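Local atomic coordinates of bradyzoite surface antigen BSR4 (Toxoplasma gondii, PDB entry 2JKS), a protein that serves as a surface antigen of the bradyzoite stage of the parasite, belongs to the SAG1-related superfamily and carries bound zinc ions in this crystal. Residues L33-G38 and W118-H123; V189-E194 and A255-P260; N196-N201 and V303-K308. All blocks are in the same frame, centred on the assembly; numbering follows the deposited sequence.

All three contacts are buried and apolar, and each joins strands from two different sheets; what varies is how the side chains meet. Interaction 1 lies in the first SRS domain, with its centre about 32 Å from that of interaction 3. Interactions 2 and 3 belong to the second domain, with centres about 6 Å apart, and hold the same two sheets together: strands 187-191 and 301-307 are neighbours in one, 197-201 and 254-258 in the other. One leucine reaches two others in interaction 1, a methionine reaches across in interaction 2, and interaction 3 sets two pairs of aliphatic side chains end against end. Zinc ligands mark the polar margins of interactions 1 and 2.

Interaction 1. Residues L33-G38 and W118-H123; sequences LTLSKG and WSLELH. With ZN (zinc ion), chain D.
Leu35 meets Leu120 and Leu122 through a single methyl group. Its CD1 lies 3.9 Å from Leu122 CD1, and the same carbon comes within 4.2 Å of Leu120 CD2. The two partner methyls, Leu120 CD2 and Leu122 CD1, are themselves 5.3 Å apart, so the Leu35 methyl touches both instead of resting on one alone. Leu35 and Leu122 cross obliquely, and the methyl of Leu35 also passes 4.2 Å from Leu122 CG, so the contact runs along the side of the branch as well as at its end. Leu120, two residues earlier and still within the strand, has CG opposite its backbone N (chi1 167°) and offers CD2 to the same methyl.

Such packing is what closes a beta sandwich. Strand 29-35 is an edge strand of one sheet of the first SRS domain and strand 116-121 belongs to the other, and the leucines meet between the two layers. Ala42 touches Leu35, Trp103 touches Leu120 and Val161 touches Leu122, continuing the apolar packing around the three.

The alternation of the second segment turns Glu121 away from Leu35, and just beyond it His123 enters a polar site. The histidine binds zinc through ND1 at 2.0 Å, with Glu125 supplying another ligand to the same ion. From its other ring nitrogen, His123 NE2 donates a hydrogen bond to Glu121 OE1 over 3.3 Å. The carboxylate oxygen lies close to the imidazole plane, but the donor approaches from above the carboxylate plane, 60° out of it. The imidazole is thus gripped by metal and carboxylate through its two nitrogens, which should restrict its rotation, while the backbone N of His123 is bonded to Asp126.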
loop_
_atom_site.group_PDB
_atom_site.type_symbol
_atom_site.label_atom_id
_atom_site.label_comp_id
_atom_site.label_asym_id
_atom_site.label_seq_id
_atom_site.Cartn_x
_atom_site.Cartn_y
_atom_site.Cartn_z
ATOM N N LEU A 33 -9.132 12.887 4.329
ATOM C CA LEU A 33 -9.297 12.695 2.883
ATOM C C LEU A 33 -8.529 11.432 2.491
ATOM O O LEU A 33 -7.746 10.924 3.285
ATOM C CB LEU A 33 -8.816 13.896 2.114
ATOM C CG LEU A 33 -7.400 14.332 2.385
ATOM C CD1 LEU A 33 -6.431 13.658 1.343
ATOM C CD2 LEU A 33 -7.386 15.841 2.208
ATOM N N THR A 34 -8.781 10.910 1.297
ATOM C CA THR A 34 -8.175 9.640 0.872
ATOM C C THR A 34 -7.399 9.826 -0.413
ATOM O O THR A 34 -7.914 10.448 -1.360
ATOM C CB THR A 34 -9.269 8.535 0.678
ATOM O OG1 THR A 34 -9.898 8.313 1.935
ATOM C CG2 THR A 34 -8.677 7.209 0.128
ATOM N N LEU A 35 -6.161 9.323 -0.452
ATOM C CA LEU A 35 -5.411 9.246 -1.712
ATOM C C LEU A 35 -5.448 7.823 -2.248
ATOM O O LEU A 35 -5.476 6.849 -1.488
ATOM C CB LEU A 35 -3.955 9.736 -1.572
ATOM C CG LEU A 35 -3.770 11.204 -1.178
ATOM C CD1 LEU A 35 -2.316 11.490 -0.904
ATOM C CD2 LEU A 35 -4.353 12.166 -2.248
ATOM N N SER A 36 -5.489 7.725 -3.575
ATOM C CA SER A 36 -5.521 6.439 -4.270
ATOM C C SER A 36 -5.221 6.649 -5.754
ATOM O O SER A 36 -5.116 7.794 -6.207
ATOM C CB SER A 36 -6.899 5.786 -4.169
ATOM O OG SER A 36 -7.923 6.682 -4.584
ATOM N N LYS A 37 -5.076 5.538 -6.487
ATOM C CA LYS A 37 -4.993 5.573 -7.960
ATOM C C LYS A 37 -6.029 6.539 -8.510
ATOM O O LYS A 37 -7.224 6.428 -8.222
ATOM C CB LYS A 37 -5.196 4.165 -8.575
ATOM C CG LYS A 37 -4.509 4.023 -9.972
ATOM C CD LYS A 37 -5.193 2.941 -10.783
ATOM C CE LYS A 37 -4.639 2.882 -12.215
ATOM N NZ LYS A 37 -4.521 1.445 -12.698
ATOM N N GLY A 38 -5.569 7.513 -9.269
ATOM C CA GLY A 38 -6.524 8.495 -9.838
ATOM C C GLY A 38 -6.780 9.731 -8.969
ATOM O O GLY A 38 -7.388 10.715 -9.441
ATOM N N TRP A 118 0.979 23.337 1.340
ATOM C CA TRP A 118 1.802 22.168 1.075
ATOM C C TRP A 118 1.044 21.242 0.138
ATOM O O TRP A 118 -0.188 21.205 0.167
ATOM C CB TRP A 118 2.160 21.395 2.354
ATOM C CG TRP A 118 2.888 22.205 3.379
ATOM C CD1 TRP A 118 4.254 22.332 3.521
ATOM C CD2 TRP A 118 2.298 23.013 4.390
ATOM N NE1 TRP A 118 4.536 23.169 4.577
ATOM C CE2 TRP A 118 3.355 23.595 5.131
ATOM C CE3 TRP A 118 0.961 23.278 4.779
ATOM C CZ2 TRP A 118 3.117 24.460 6.218
ATOM C CZ3 TRP A 118 0.725 24.122 5.853
ATOM C CH2 TRP A 118 1.802 24.703 6.573
ATOM N N SER A 119 1.802 20.472 -0.647
ATOM C CA SER A 119 1.284 19.529 -1.647
ATOM C C SER A 119 1.976 18.199 -1.410
ATOM O O SER A 119 3.178 18.197 -1.158
ATOM C CB SER A 119 1.742 19.980 -3.060
ATOM O OG SER A 119 0.893 20.970 -3.553
ATOM N N LEU A 120 1.240 17.086 -1.486
ATOM C CA LEU A 120 1.825 15.743 -1.435
ATOM C C LEU A 120 1.361 15.043 -2.685
ATOM O O LEU A 120 0.154 14.868 -2.897
ATOM C CB LEU A 120 1.429 14.962 -0.158
ATOM C CG LEU A 120 1.715 13.444 -0.126
ATOM C CD1 LEU A 120 3.216 13.187 -0.228
ATOM C CD2 LEU A 120 1.136 12.750 1.162
ATOM N N GLU A 121 2.304 14.694 -3.556
ATOM C CA GLU A 121 1.932 14.022 -4.806
ATOM C C GLU A 121 2.490 12.592 -4.759
ATOM O O GLU A 121 3.679 12.386 -4.796
ATOM C CB GLU A 121 2.481 14.783 -6.037
ATOM C CG GLU A 121 2.329 13.988 -7.345
ATOM C CD GLU A 121 3.047 14.645 -8.477
ATOM O OE1 GLU A 121 4.303 14.770 -8.412
ATOM O OE2 GLU A 121 2.365 15.036 -9.440
ATOM N N LEU A 122 1.618 11.594 -4.640
ATOM C CA LEU A 122 2.112 10.250 -4.786
ATOM C C LEU A 122 2.232 9.856 -6.250
ATOM O O LEU A 122 1.491 10.375 -7.089
ATOM C CB LEU A 122 1.220 9.275 -4.022
ATOM C CG LEU A 122 1.031 9.626 -2.555
ATOM C CD1 LEU A 122 0.122 8.592 -1.941
ATOM C CD2 LEU A 122 2.350 9.723 -1.824
ATOM N N HIS A 123 3.203 8.975 -6.545
ATOM C CA HIS A 123 3.392 8.352 -7.861
ATOM C C HIS A 123 2.911 6.891 -7.696
ATOM O O HIS A 123 2.730 6.396 -6.572
ATOM C CB HIS A 123 4.869 8.381 -8.380
ATOM C CG HIS A 123 5.457 9.764 -8.580
ATOM N ND1 HIS A 123 6.634 9.986 -9.272
ATOM C CD2 HIS A 123 5.011 10.990 -8.214
ATOM C CE1 HIS A 123 6.905 11.281 -9.283
ATOM N NE2 HIS A 123 5.919 11.911 -8.674
HETATM ZN ZN ZN D . 7.766 8.508 -9.964
#

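Interaction 2. Residues V189-E194 and A255-P260; sequences VEMSTE and ATLTIP. With ZN (zinc ion), chain B; ZN (zinc ion), chain E.
Met191 CE presses against Ile259 CD1 at 3.5 Å, closer than the usual van der Waals contact of two carbons. The methionine starts out extended and then bends at its last torsion (chi3 72°), which turns the terminal methyl out of the line of the chain. That methyl lies beside the isoleucine, 3.9 Å from Ile259 CG1, and the two side chains cross at a slant. Leu257 offers CD2 to the same Met191 CE at a looser 4.0 Å, so one methyl bridges two residues of the facing strand and its continuation.

The flanking residues serve a different environment. Glu190 binds zinc through OE1 at 2.0 Å, together with His311 and His313, while Ser192 OG donates a 2.6 Å hydrogen bond to Glu190 OE2 on its anti side, 33° out of the carboxylate plane. Serine and metal thus hold separate oxygens of one carboxylate. Further on, Glu194 shares a second zinc with His312; these histidines belong to a C-terminal run that is probably a purification tag. Strand 187-191, outermost in its sheet, here turns Met191 inward against the other layer of the beta sandwich of this SRS domain, while Glu190 beside it faces a metal.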
loop_
_atom_site.group_PDB
_atom_site.type_symbol
_atom_site.label_atom_id
_atom_site.label_comp_id
_atom_site.label_asym_id
_atom_site.label_seq_id
_atom_site.Cartn_x
_atom_site.Cartn_y
_atom_site.Cartn_z
ATOM N N VAL A 189 -3.340 -15.076 -15.293
ATOM C CA VAL A 189 -2.046 -15.164 -15.922
ATOM C C VAL A 189 -2.057 -16.343 -16.890
ATOM O O VAL A 189 -2.563 -17.435 -16.577
ATOM C CB VAL A 189 -0.896 -15.424 -14.880
ATOM C CG1 VAL A 189 0.445 -15.535 -15.627
ATOM C CG2 VAL A 189 -0.841 -14.319 -13.795
ATOM N N GLU A 190 -1.559 -16.125 -18.102
ATOM C CA GLU A 190 -1.413 -17.241 -19.034
ATOM C C GLU A 190 0.021 -17.699 -19.074
ATOM O O GLU A 190 0.947 -16.862 -19.109
ATOM C CB GLU A 190 -1.748 -16.798 -20.457
ATOM C CG GLU A 190 -1.196 -17.868 -21.489
ATOM C CD GLU A 190 -0.950 -17.272 -22.854
ATOM O OE1 GLU A 190 -1.946 -16.721 -23.377
ATOM O OE2 GLU A 190 0.217 -17.317 -23.342
ATOM N N MET A 191 0.228 -19.021 -19.111
ATOM C CA MET A 191 1.556 -19.535 -19.432
ATOM C C MET A 191 1.414 -20.403 -20.674
ATOM O O MET A 191 0.372 -21.024 -20.931
ATOM C CB MET A 191 2.181 -20.336 -18.281
ATOM C CG MET A 191 2.347 -19.544 -16.937
ATOM S SD MET A 191 3.033 -20.558 -15.601
ATOM C CE MET A 191 4.742 -20.763 -16.110
ATOM N N SER A 192 2.458 -20.426 -21.460
ATOM C CA SER A 192 2.438 -21.158 -22.750
ATOM C C SER A 192 3.893 -21.203 -23.172
ATOM O O SER A 192 4.779 -20.700 -22.453
ATOM C CB SER A 192 1.547 -20.418 -23.794
ATOM O OG SER A 192 2.008 -19.065 -24.030
ATOM N N THR A 193 4.164 -21.826 -24.308
ATOM C CA THR A 193 5.505 -21.926 -24.811
ATOM C C THR A 193 6.277 -20.606 -24.775
ATOM O O THR A 193 7.378 -20.590 -24.276
ATOM C CB THR A 193 5.523 -22.525 -26.267
ATOM O OG1 THR A 193 4.826 -23.784 -26.248
ATOM C CG2 THR A 193 6.929 -22.839 -26.707
ATOM N N GLU A 194 5.697 -19.538 -25.326
ATOM C CA GLU A 194 6.368 -18.231 -25.412
ATOM C C GLU A 194 6.391 -17.469 -24.091
ATOM O O GLU A 194 7.194 -16.524 -23.925
ATOM C CB GLU A 194 5.676 -17.352 -26.431
ATOM C CG GLU A 194 5.756 -17.900 -27.864
ATOM C CD GLU A 194 4.741 -17.266 -28.780
ATOM O OE1 GLU A 194 4.407 -16.063 -28.687
ATOM O OE2 GLU A 194 4.225 -17.979 -29.613
ATOM N N ALA A 255 9.096 -15.643 -5.727
ATOM C CA ALA A 255 9.580 -16.859 -6.417
ATOM C C ALA A 255 9.158 -16.856 -7.906
ATOM O O ALA A 255 8.142 -16.261 -8.296
ATOM C CB ALA A 255 9.070 -18.147 -5.704
ATOM N N THR A 256 9.952 -17.540 -8.722
ATOM C CA THR A 256 9.723 -17.587 -10.155
ATOM C C THR A 256 9.662 -19.027 -10.620
ATOM O O THR A 256 10.619 -19.807 -10.448
ATOM C CB THR A 256 10.852 -16.849 -10.897
ATOM O OG1 THR A 256 10.807 -15.450 -10.582
ATOM C CG2 THR A 256 10.751 -17.091 -12.419
ATOM N N LEU A 257 8.554 -19.371 -11.261
ATOM C CA LEU A 257 8.419 -20.678 -11.901
ATOM C C LEU A 257 8.813 -20.543 -13.386
ATOM O O LEU A 257 8.399 -19.596 -14.043
ATOM C CB LEU A 257 6.963 -21.148 -11.785
ATOM C CG LEU A 257 6.593 -22.420 -12.550
ATOM C CD1 LEU A 257 7.262 -23.621 -11.944
ATOM C CD2 LEU A 257 5.055 -22.600 -12.532
ATOM N N THR A 258 9.676 -21.450 -13.867
ATOM C CA THR A 258 10.055 -21.532 -15.287
ATOM C C THR A 258 9.766 -22.940 -15.720
ATOM O O THR A 258 10.386 -23.893 -15.215
ATOM C CB THR A 258 11.555 -21.232 -15.511
ATOM O OG1 THR A 258 11.847 -19.941 -14.965
ATOM C CG2 THR A 258 11.902 -21.289 -17.021
ATOM N N ILE A 259 8.769 -23.099 -16.589
ATOM C CA ILE A 259 8.472 -24.388 -17.170
ATOM C C ILE A 259 9.329 -24.497 -18.427
ATOM O O ILE A 259 9.111 -23.725 -19.325
ATOM C CB ILE A 259 6.967 -24.529 -17.576
ATOM C CG1 ILE A 259 6.034 -24.429 -16.346
ATOM C CG2 ILE A 259 6.721 -25.824 -18.291
ATOM C CD1 ILE A 259 4.571 -24.154 -16.757
ATOM N N PRO A 260 10.293 -25.452 -18.487
ATOM C CA PRO A 260 11.118 -25.594 -19.702
ATOM C C PRO A 260 10.225 -25.707 -20.955
ATOM O O PRO A 260 9.141 -26.333 -20.927
ATOM C CB PRO A 260 11.925 -26.883 -19.432
ATOM C CG PRO A 260 11.939 -27.013 -17.935
ATOM C CD PRO A 260 10.685 -26.416 -17.442
HETATM ZN ZN ZN B . -2.031 -16.193 -25.303
HETATM ZN ZN ZN E . 5.418 -19.279 -31.081
#

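Interaction 3. Residues N196-N201 and V303-K308; sequences NTLTIN and VLVTVK
Val303 opens the contact by turning both methyls to Ile200. Its CG2 stands 4.0 Å from Ile200 CD1 and its CG1 only slightly farther, at 4.1 Å from the same carbon, so the end of the isoleucine meets the valine fork almost evenly. The two side chains point at each other tip to tip. Ile200 gets there by a folded chain: chi2 of -66° swings CD1 round instead of letting it run on straight. Val174 touches both residues.

Leu304, next in line, projects to the other side of its sheet, where it packs on Glu188 and Ala220. The alternation then brings Val305 back inward, and here a single methyl does the touching. Val305 CG2 approaches Leu198 CD2 to 3.7 Å, again end against end; the valine torsion (chi1 -175°) puts CG1 opposite its backbone N and points CG2 across the gap. Phe271, from the strand beside 301-307, lies against both Leu198 and Val305, and Met191 packs on Val305.

Thr306 faces the same way as Leu304, its OG1 hydrogen-bonded to Gln270 NE2. Val307 points inward once more but finds its neighbours in Phe237, Leu264 and Phe271. Finally Lys308 sends its amine towards Glu190, a zinc ligand, though the modelled separation is too short for the details of that pairing to be trusted.

The pairs Val303 with Ile200 and Val305 with Leu198 show that the strands run in opposite directions, with CA atoms of Leu198 and Val305 9.0 Å apart, a gap spanned by side chains and not by backbone bonds. Cohesion between these two layers of the second SRS domain therefore rests here on dispersion and the exclusion of water, while the side-chain hydrogen bonds of Thr199, Asn201 and Thr306 lie on the outward-facing positions.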
loop_
_atom_site.group_PDB
_atom_site.type_symbol
_atom_site.label_atom_id
_atom_site.label_comp_id
_atom_site.label_asym_id
_atom_site.label_seq_id
_atom_site.Cartn_x
_atom_site.Cartn_y
_atom_site.Cartn_z
ATOM N N ASN A 196 6.665 -18.832 -20.671
ATOM C CA ASN A 196 6.831 -20.042 -19.883
ATOM C C ASN A 196 7.317 -19.752 -18.464
ATOM O O ASN A 196 7.676 -20.664 -17.745
ATOM C CB ASN A 196 7.785 -21.012 -20.594
ATOM C CG ASN A 196 9.193 -20.439 -20.701
ATOM O OD1 ASN A 196 9.322 -19.276 -20.986
ATOM N ND2 ASN A 196 10.226 -21.242 -20.422
ATOM N N THR A 197 7.286 -18.481 -18.057
ATOM C CA THR A 197 7.635 -18.119 -16.669
ATOM C C THR A 197 6.495 -17.451 -15.888
ATOM O O THR A 197 5.570 -16.957 -16.449
ATOM C CB THR A 197 8.886 -17.244 -16.585
ATOM O OG1 THR A 197 8.571 -15.939 -17.069
ATOM C CG2 THR A 197 10.010 -17.843 -17.419
ATOM N N LEU A 198 6.604 -17.486 -14.566
ATOM C CA LEU A 198 5.676 -16.826 -13.687
ATOM C C LEU A 198 6.479 -16.331 -12.479
ATOM O O LEU A 198 7.091 -17.132 -11.807
ATOM C CB LEU A 198 4.662 -17.865 -13.209
ATOM C CG LEU A 198 3.634 -17.323 -12.217
ATOM C CD1 LEU A 198 2.790 -16.141 -12.753
ATOM C CD2 LEU A 198 2.740 -18.526 -11.697
ATOM N N THR A 199 6.415 -15.034 -12.186
ATOM C CA THR A 199 7.030 -14.485 -10.976
ATOM C C THR A 199 5.949 -13.941 -10.089
ATOM O O THR A 199 5.121 -13.138 -10.539
ATOM C CB THR A 199 8.001 -13.348 -11.303
ATOM O OG1 THR A 199 8.986 -13.837 -12.225
ATOM C CG2 THR A 199 8.695 -12.807 -10.008
ATOM N N ILE A 200 6.002 -14.337 -8.828
ATOM C CA ILE A 200 5.118 -13.810 -7.816
ATOM C C ILE A 200 5.912 -13.046 -6.790
ATOM O O ILE A 200 6.806 -13.595 -6.153
ATOM C CB ILE A 200 4.362 -14.948 -7.099
ATOM C CG1 ILE A 200 3.732 -15.942 -8.110
ATOM C CG2 ILE A 200 3.315 -14.386 -6.088
ATOM C CD1 ILE A 200 2.638 -15.388 -8.969
ATOM N N ASN A 201 5.613 -11.754 -6.686
ATOM C CA ASN A 201 6.213 -10.911 -5.656
ATOM C C ASN A 201 5.198 -10.604 -4.556
ATOM O O ASN A 201 4.209 -9.859 -4.790
ATOM C CB ASN A 201 6.773 -9.634 -6.254
ATOM C CG ASN A 201 7.894 -9.897 -7.261
ATOM O OD1 ASN A 201 8.759 -10.774 -7.056
ATOM N ND2 ASN A 201 7.858 -9.180 -8.371
ATOM N N VAL A 303 -3.665 -15.766 -7.664
ATOM C CA VAL A 303 -3.172 -15.748 -9.010
ATOM C C VAL A 303 -3.686 -17.020 -9.670
ATOM O O VAL A 303 -3.240 -18.120 -9.300
ATOM C CB VAL A 303 -1.608 -15.642 -9.066
ATOM C CG1 VAL A 303 -1.141 -15.621 -10.519
ATOM C CG2 VAL A 303 -1.153 -14.388 -8.240
ATOM N N LEU A 304 -4.609 -16.843 -10.625
ATOM C CA LEU A 304 -5.182 -17.942 -11.392
ATOM C C LEU A 304 -4.466 -18.118 -12.688
ATOM O O LEU A 304 -4.581 -17.292 -13.600
ATOM C CB LEU A 304 -6.660 -17.688 -11.660
ATOM C CG LEU A 304 -7.357 -18.826 -12.415
ATOM C CD1 LEU A 304 -7.329 -20.133 -11.619
ATOM C CD2 LEU A 304 -8.805 -18.358 -12.656
ATOM N N VAL A 305 -3.722 -19.207 -12.772
ATOM C CA VAL A 305 -2.875 -19.464 -13.929
ATOM C C VAL A 305 -3.548 -20.477 -14.858
ATOM O O VAL A 305 -3.936 -21.568 -14.435
ATOM C CB VAL A 305 -1.472 -19.965 -13.540
ATOM C CG1 VAL A 305 -0.600 -20.104 -14.799
ATOM C CG2 VAL A 305 -0.811 -19.019 -12.447
ATOM N N THR A 306 -3.630 -20.103 -16.130
ATOM C CA THR A 306 -4.063 -20.993 -17.144
ATOM C C THR A 306 -2.861 -21.359 -17.999
ATOM O O THR A 306 -2.294 -20.502 -18.669
ATOM C CB THR A 306 -5.185 -20.385 -17.997
ATOM O OG1 THR A 306 -6.277 -19.964 -17.143
ATOM C CG2 THR A 306 -5.712 -21.432 -19.049
ATOM N N VAL A 307 -2.500 -22.634 -17.989
ATOM C CA VAL A 307 -1.405 -23.120 -18.799
ATOM C C VAL A 307 -1.979 -23.596 -20.150
ATOM O O VAL A 307 -2.723 -24.611 -20.237
ATOM C CB VAL A 307 -0.582 -24.219 -18.119
ATOM C CG1 VAL A 307 0.608 -24.567 -18.996
ATOM C CG2 VAL A 307 -0.137 -23.769 -16.728
ATOM N N LYS A 308 -1.641 -22.860 -21.209
ATOM C CA LYS A 308 -2.255 -23.133 -22.533
ATOM C C LYS A 308 -1.314 -24.083 -23.290
ATOM O O LYS A 308 -0.123 -23.767 -23.530
ATOM C CB LYS A 308 -2.562 -21.841 -23.320
ATOM C CG LYS A 308 -3.317 -20.803 -22.480
ATOM C CD LYS A 308 -4.005 -19.737 -23.286
ATOM C CE LYS A 308 -4.652 -18.628 -22.367
ATOM N NZ LYS A 308 -4.259 -17.238 -22.866
#